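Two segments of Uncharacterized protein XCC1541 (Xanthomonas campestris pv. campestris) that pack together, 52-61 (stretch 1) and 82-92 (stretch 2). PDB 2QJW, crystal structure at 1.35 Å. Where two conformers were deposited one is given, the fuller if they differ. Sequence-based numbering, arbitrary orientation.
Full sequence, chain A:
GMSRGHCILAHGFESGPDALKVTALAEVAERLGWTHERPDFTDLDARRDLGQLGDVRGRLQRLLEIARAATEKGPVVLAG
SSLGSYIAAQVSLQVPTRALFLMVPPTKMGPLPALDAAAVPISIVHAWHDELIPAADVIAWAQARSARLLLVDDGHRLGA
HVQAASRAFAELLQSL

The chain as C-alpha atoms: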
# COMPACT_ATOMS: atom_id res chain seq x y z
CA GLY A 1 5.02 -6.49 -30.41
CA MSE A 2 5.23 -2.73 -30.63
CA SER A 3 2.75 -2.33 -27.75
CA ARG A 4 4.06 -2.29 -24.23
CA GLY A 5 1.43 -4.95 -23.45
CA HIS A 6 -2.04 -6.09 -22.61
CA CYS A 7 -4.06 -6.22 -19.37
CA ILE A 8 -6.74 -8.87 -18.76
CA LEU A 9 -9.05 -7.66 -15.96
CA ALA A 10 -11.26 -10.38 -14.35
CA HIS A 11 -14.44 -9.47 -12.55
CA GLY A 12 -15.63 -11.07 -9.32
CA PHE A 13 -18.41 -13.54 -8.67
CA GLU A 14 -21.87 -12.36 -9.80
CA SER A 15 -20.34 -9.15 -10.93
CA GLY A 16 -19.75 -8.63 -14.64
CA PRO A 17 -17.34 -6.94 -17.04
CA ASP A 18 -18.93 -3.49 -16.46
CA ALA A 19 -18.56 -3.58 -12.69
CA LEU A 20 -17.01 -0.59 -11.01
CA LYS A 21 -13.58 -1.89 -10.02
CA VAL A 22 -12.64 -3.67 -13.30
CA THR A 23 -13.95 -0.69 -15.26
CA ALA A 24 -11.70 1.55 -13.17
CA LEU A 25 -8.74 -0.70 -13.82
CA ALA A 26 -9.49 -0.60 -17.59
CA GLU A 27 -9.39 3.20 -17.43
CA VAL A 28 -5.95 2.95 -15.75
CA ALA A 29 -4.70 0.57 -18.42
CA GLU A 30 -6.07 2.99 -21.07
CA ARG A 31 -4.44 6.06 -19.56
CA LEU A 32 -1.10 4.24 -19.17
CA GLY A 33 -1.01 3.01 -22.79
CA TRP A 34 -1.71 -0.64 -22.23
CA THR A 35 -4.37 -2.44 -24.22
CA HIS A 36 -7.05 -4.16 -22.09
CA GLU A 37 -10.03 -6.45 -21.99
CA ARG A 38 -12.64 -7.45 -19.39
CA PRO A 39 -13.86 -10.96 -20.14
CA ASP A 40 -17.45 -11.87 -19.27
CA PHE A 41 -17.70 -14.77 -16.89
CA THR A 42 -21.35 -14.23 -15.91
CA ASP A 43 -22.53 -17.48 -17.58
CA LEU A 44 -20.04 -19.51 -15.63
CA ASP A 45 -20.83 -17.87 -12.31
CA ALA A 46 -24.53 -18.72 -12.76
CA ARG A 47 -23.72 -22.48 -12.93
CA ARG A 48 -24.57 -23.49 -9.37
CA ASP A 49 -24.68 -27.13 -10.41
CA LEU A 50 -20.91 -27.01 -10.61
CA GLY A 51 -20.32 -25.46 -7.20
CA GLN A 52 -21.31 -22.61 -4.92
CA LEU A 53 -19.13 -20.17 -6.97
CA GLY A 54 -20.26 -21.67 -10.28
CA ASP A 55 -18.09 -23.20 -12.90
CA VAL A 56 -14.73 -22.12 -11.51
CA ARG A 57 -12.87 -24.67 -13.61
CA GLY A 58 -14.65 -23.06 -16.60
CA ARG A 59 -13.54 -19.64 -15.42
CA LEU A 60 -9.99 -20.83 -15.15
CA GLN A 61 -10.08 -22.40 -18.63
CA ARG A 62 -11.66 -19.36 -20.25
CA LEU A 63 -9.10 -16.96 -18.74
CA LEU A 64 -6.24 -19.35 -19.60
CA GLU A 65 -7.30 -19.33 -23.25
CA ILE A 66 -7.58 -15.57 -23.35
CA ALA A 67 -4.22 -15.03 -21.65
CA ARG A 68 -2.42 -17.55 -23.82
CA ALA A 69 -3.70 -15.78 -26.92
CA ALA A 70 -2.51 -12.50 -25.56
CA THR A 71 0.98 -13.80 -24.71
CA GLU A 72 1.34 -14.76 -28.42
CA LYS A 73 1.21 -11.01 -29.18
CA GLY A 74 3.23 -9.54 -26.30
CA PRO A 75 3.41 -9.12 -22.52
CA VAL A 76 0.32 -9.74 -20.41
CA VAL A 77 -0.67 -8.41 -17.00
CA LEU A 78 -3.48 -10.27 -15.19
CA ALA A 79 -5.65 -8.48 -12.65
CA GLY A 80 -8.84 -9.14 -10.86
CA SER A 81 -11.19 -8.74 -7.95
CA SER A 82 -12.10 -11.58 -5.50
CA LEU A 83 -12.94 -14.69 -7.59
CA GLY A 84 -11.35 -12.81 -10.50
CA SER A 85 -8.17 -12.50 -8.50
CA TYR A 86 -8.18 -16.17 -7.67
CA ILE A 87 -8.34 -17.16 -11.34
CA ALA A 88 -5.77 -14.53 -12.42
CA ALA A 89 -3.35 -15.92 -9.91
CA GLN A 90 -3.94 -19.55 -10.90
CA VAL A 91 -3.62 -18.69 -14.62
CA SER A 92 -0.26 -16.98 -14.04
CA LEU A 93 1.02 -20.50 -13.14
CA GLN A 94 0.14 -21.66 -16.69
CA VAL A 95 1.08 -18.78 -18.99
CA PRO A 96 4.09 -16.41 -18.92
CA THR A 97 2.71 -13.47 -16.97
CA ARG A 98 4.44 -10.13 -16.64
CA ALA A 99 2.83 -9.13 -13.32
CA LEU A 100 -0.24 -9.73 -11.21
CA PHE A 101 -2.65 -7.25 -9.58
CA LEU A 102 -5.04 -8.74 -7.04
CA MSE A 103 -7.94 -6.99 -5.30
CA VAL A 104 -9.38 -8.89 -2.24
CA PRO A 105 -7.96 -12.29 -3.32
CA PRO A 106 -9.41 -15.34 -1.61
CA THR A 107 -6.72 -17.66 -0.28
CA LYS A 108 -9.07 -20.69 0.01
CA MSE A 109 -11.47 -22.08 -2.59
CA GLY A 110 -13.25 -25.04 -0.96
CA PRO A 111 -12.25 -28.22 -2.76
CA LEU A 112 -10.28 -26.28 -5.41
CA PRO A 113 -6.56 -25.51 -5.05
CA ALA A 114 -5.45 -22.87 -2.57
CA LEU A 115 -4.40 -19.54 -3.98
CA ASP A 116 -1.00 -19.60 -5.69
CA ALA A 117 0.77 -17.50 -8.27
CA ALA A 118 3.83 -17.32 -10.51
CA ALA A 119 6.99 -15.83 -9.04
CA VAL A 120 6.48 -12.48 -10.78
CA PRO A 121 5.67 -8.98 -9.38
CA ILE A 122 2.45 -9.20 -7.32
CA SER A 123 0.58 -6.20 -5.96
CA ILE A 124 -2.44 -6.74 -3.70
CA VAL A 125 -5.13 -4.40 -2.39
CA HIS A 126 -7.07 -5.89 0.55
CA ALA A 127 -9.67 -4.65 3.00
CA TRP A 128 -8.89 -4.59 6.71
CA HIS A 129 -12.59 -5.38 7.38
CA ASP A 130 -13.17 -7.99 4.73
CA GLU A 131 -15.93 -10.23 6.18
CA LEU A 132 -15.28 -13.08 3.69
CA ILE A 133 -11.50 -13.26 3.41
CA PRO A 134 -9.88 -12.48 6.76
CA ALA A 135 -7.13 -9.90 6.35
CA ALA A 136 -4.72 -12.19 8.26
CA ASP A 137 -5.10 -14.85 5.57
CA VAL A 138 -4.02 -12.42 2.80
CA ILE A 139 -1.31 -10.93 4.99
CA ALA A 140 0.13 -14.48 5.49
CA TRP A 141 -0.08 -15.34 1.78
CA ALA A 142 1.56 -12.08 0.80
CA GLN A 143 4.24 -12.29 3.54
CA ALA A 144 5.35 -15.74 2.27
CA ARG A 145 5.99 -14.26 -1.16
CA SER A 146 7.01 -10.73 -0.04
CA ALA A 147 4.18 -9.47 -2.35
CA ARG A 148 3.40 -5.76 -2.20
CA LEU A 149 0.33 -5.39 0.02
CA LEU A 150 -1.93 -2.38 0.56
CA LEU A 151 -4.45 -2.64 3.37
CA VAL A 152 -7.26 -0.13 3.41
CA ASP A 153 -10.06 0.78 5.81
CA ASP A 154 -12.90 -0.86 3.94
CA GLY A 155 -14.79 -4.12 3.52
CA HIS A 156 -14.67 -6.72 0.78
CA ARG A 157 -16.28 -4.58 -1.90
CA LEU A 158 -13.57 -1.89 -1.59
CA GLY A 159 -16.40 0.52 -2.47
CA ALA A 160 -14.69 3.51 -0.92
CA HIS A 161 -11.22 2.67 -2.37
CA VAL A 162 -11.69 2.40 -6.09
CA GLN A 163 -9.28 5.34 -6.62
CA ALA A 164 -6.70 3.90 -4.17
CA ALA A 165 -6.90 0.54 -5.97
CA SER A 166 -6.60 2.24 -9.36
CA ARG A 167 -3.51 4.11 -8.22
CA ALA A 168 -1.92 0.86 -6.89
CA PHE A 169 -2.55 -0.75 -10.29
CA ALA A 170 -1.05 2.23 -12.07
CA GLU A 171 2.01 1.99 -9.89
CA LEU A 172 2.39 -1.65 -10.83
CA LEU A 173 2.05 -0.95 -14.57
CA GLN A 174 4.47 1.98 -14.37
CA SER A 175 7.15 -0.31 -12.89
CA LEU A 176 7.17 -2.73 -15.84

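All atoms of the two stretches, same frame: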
# COMPACT_ATOMS: atom_id res chain seq x y z
N GLN A 52 -20.73 -23.83 -5.48
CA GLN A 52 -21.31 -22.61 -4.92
C GLN A 52 -20.78 -21.30 -5.57
O GLN A 52 -21.43 -20.29 -5.46
CB GLN A 52 -21.15 -22.63 -3.39
CG GLN A 52 -21.96 -23.80 -2.73
CD GLN A 52 -22.08 -23.58 -1.22
OE1 GLN A 52 -22.31 -22.45 -0.84
NE2 GLN A 52 -21.81 -24.62 -0.37
N LEU A 53 -19.63 -21.35 -6.22
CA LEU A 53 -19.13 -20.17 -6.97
C LEU A 53 -19.21 -20.42 -8.48
O LEU A 53 -18.45 -19.85 -9.24
CB LEU A 53 -17.72 -19.82 -6.55
CG LEU A 53 -17.66 -19.33 -5.10
CD1 LEU A 53 -16.23 -19.15 -4.72
CD2 LEU A 53 -18.46 -18.04 -4.93
N GLY A 54 -20.07 -21.33 -8.88
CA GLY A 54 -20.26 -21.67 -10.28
C GLY A 54 -19.18 -22.54 -10.82
O GLY A 54 -18.47 -23.28 -10.11
N ASP A 55 -19.03 -22.41 -12.16
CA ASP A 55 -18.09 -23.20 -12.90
C ASP A 55 -16.71 -22.58 -12.84
O ASP A 55 -16.23 -21.95 -13.83
CB ASP A 55 -18.58 -23.31 -14.37
CG ASP A 55 -17.82 -24.25 -15.17
OD1 ASP A 55 -16.89 -24.94 -14.72
OD2 ASP A 55 -18.20 -24.25 -16.39
N VAL A 56 -16.05 -22.73 -11.70
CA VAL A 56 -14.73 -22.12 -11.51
C VAL A 56 -13.71 -22.73 -12.43
O VAL A 56 -12.87 -22.04 -12.93
CB VAL A 56 -14.31 -22.18 -10.02
CG1 VAL A 56 -12.89 -21.60 -9.79
CG2 VAL A 56 -15.32 -21.44 -9.23
N ARG A 57 -13.75 -24.05 -12.64
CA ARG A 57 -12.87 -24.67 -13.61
C ARG A 57 -13.05 -24.00 -14.97
O ARG A 57 -12.07 -23.73 -15.66
CB ARG A 57 -13.16 -26.16 -13.73
CG ARG A 57 -12.29 -26.84 -14.76
N GLY A 58 -14.30 -23.72 -15.32
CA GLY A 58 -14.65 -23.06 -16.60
C GLY A 58 -14.08 -21.66 -16.66
O GLY A 58 -13.58 -21.21 -17.69
N ARG A 59 -14.13 -20.97 -15.53
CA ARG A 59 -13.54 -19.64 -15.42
C ARG A 59 -12.07 -19.69 -15.63
O ARG A 59 -11.50 -18.91 -16.38
CB ARG A 59 -13.79 -19.03 -14.04
CG ARG A 59 -14.77 -17.96 -14.00
CD ARG A 59 -14.85 -17.40 -12.57
NE ARG A 59 -15.70 -16.27 -12.40
CZ ARG A 59 -15.32 -15.01 -12.22
NH1 ARG A 59 -14.05 -14.65 -12.28
NH2 ARG A 59 -16.26 -14.13 -12.03
N LEU A 60 -11.41 -20.65 -14.98
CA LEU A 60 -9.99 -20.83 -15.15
C LEU A 60 -9.63 -21.12 -16.61
O LEU A 60 -8.65 -20.58 -17.13
CB LEU A 60 -9.44 -21.99 -14.28
CG LEU A 60 -9.50 -21.72 -12.77
CD1 LEU A 60 -9.52 -23.05 -11.92
CD2 LEU A 60 -8.37 -20.86 -12.36
N GLN A 61 -10.38 -22.02 -17.23
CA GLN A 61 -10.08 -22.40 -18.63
C GLN A 61 -10.32 -21.24 -19.57
O GLN A 61 -9.49 -21.01 -20.46
CB GLN A 61 -10.92 -23.60 -19.06
CG GLN A 61 -10.69 -24.02 -20.51
CD GLN A 61 -9.31 -24.61 -20.74
OE1 GLN A 61 -8.71 -25.19 -19.82
NE2 GLN A 61 -8.80 -24.50 -21.97
N SER A 82 -11.48 -10.41 -6.19
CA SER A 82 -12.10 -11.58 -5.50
C SER A 82 -11.96 -12.85 -6.36
O SER A 82 -10.83 -13.26 -6.64
CB SER A 82 -13.53 -11.22 -5.07
OG SER A 82 -13.91 -12.21 -4.09
N LEU A 83 -13.07 -13.49 -6.77
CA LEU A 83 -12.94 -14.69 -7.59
C LEU A 83 -12.07 -14.44 -8.83
O LEU A 83 -11.33 -15.32 -9.26
CB LEU A 83 -14.30 -15.20 -8.00
CG LEU A 83 -14.33 -16.54 -8.76
CD1 LEU A 83 -13.61 -17.65 -8.03
CD2 LEU A 83 -15.80 -16.91 -9.07
N GLY A 84 -12.18 -13.22 -9.36
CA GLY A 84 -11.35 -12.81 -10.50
C GLY A 84 -9.89 -12.80 -10.17
O GLY A 84 -9.05 -13.14 -11.02
N SER A 85 -9.55 -12.41 -8.93
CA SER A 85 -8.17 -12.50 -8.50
C SER A 85 -7.67 -13.92 -8.37
O SER A 85 -6.53 -14.20 -8.72
CB SER A 85 -7.96 -11.78 -7.16
OG SER A 85 -8.13 -10.40 -7.33
N TYR A 86 -8.53 -14.78 -7.83
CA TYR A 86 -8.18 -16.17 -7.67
C TYR A 86 -7.84 -16.74 -9.05
O TYR A 86 -6.80 -17.35 -9.20
CB TYR A 86 -9.34 -16.92 -7.09
CG TYR A 86 -9.08 -18.39 -7.03
CD1 TYR A 86 -8.28 -18.95 -6.04
CD2 TYR A 86 -9.62 -19.23 -7.98
CE1 TYR A 86 -8.02 -20.34 -5.97
CE2 TYR A 86 -9.36 -20.63 -7.95
CZ TYR A 86 -8.57 -21.19 -6.95
OH TYR A 86 -8.35 -22.53 -6.95
N ILE A 87 -8.67 -16.51 -10.05
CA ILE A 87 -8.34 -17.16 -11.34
C ILE A 87 -7.13 -16.51 -12.05
O ILE A 87 -6.37 -17.18 -12.73
CB ILE A 87 -9.56 -17.28 -12.28
CG1 ILE A 87 -10.14 -15.94 -12.68
CG2 ILE A 87 -10.61 -18.20 -11.63
CD1 ILE A 87 -11.14 -16.03 -13.84
N ALA A 88 -6.93 -15.20 -11.85
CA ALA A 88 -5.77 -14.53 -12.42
C ALA A 88 -4.53 -15.14 -11.86
O ALA A 88 -3.58 -15.47 -12.55
CB ALA A 88 -5.86 -13.00 -12.15
N ALA A 89 -4.50 -15.32 -10.54
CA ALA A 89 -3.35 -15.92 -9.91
C ALA A 89 -3.09 -17.35 -10.39
O ALA A 89 -1.99 -17.67 -10.76
CB ALA A 89 -3.52 -15.85 -8.37
N GLN A 90 -4.11 -18.16 -10.46
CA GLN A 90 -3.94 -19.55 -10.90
C GLN A 90 -3.44 -19.60 -12.37
O GLN A 90 -2.53 -20.38 -12.68
CB GLN A 90 -5.21 -20.39 -10.73
CG GLN A 90 -5.71 -20.51 -9.32
CD GLN A 90 -4.75 -21.26 -8.40
OE1 GLN A 90 -3.85 -21.97 -8.84
NE2 GLN A 90 -4.96 -21.11 -7.13
N VAL A 91 -4.00 -18.71 -13.21
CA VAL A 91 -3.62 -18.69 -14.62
C VAL A 91 -2.19 -18.25 -14.79
O VAL A 91 -1.52 -18.72 -15.71
CB VAL A 91 -4.64 -17.86 -15.46
CG1 VAL A 91 -4.09 -17.53 -16.89
CG2 VAL A 91 -5.96 -18.63 -15.49
N SER A 92 -1.65 -17.39 -13.90
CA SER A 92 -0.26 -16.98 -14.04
C SER A 92 0.73 -18.16 -13.95
O SER A 92 1.84 -18.03 -14.41
CB SER A 92 0.15 -15.94 -12.99
OG SER A 92 0.22 -16.48 -11.68

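Two helices, 56-61 and the one beginning at Leu83, cross at 55° between their N-to-C directions, with axes 9.6 Å apart at closest approach. No hydrogen bond passes between the stretches, so the contact rests mainly on van der Waals packing, while within each stretch helical i to i+4 backbone bonds form, such as Leu60 N to Val56 O and Ile87 N to Leu83 O. The backbones come nearest at Leu60 and Ile87, whose CA atoms lie 5.5 Å apart.

The first helix is capped within its own stretch: Asp55 OD1 accepts from Gly58 N at 2.9 Å. Gly58 suits this cap, since an ideal CB there would sit 2.4 Å from Asp55 OD2. Gly54, just before the cap, has a positive phi that favours glycine.

Apolar packing follows the helical repeat. Leu83, Tyr86, Ile87 and Gln90 all direct CA-to-CB toward the first stretch, and Val56 and Arg59 do the same in return. Val56 CG2 meets Leu83 CD1 at 4.3 Å, and its CG1 lies 4.1 Å from Tyr86 CE2. Leu60 starts sideways, but its end closes in, placing CD2 3.6 Å from Ile87 CG2 and also 3.6 Å from Gln90 CB. Gln90 thus lends aliphatic carbon to the contact while its end leads away, with NE2 hydrogen-bonded elsewhere in the structure. Beyond it, Val91 CG2 packs 3.7 Å from the backbone atom Leu60 O.

Arg59 brings a charged group into the contact, buried yet hydrogen-bonded to nothing across it. Leu83 CD2 covers one face of its guanidinium, 3.4 Å from Arg59 NE, while Ile87 CD1 lies at the edge, 3.6 Å from Arg59 NH1. Gly84 CA comes within 3.7 Å of Arg59 NH1. The rule to read here is that a buried arginine can serve as a packing surface when its nitrogens, as here, find hydrogen bonds elsewhere.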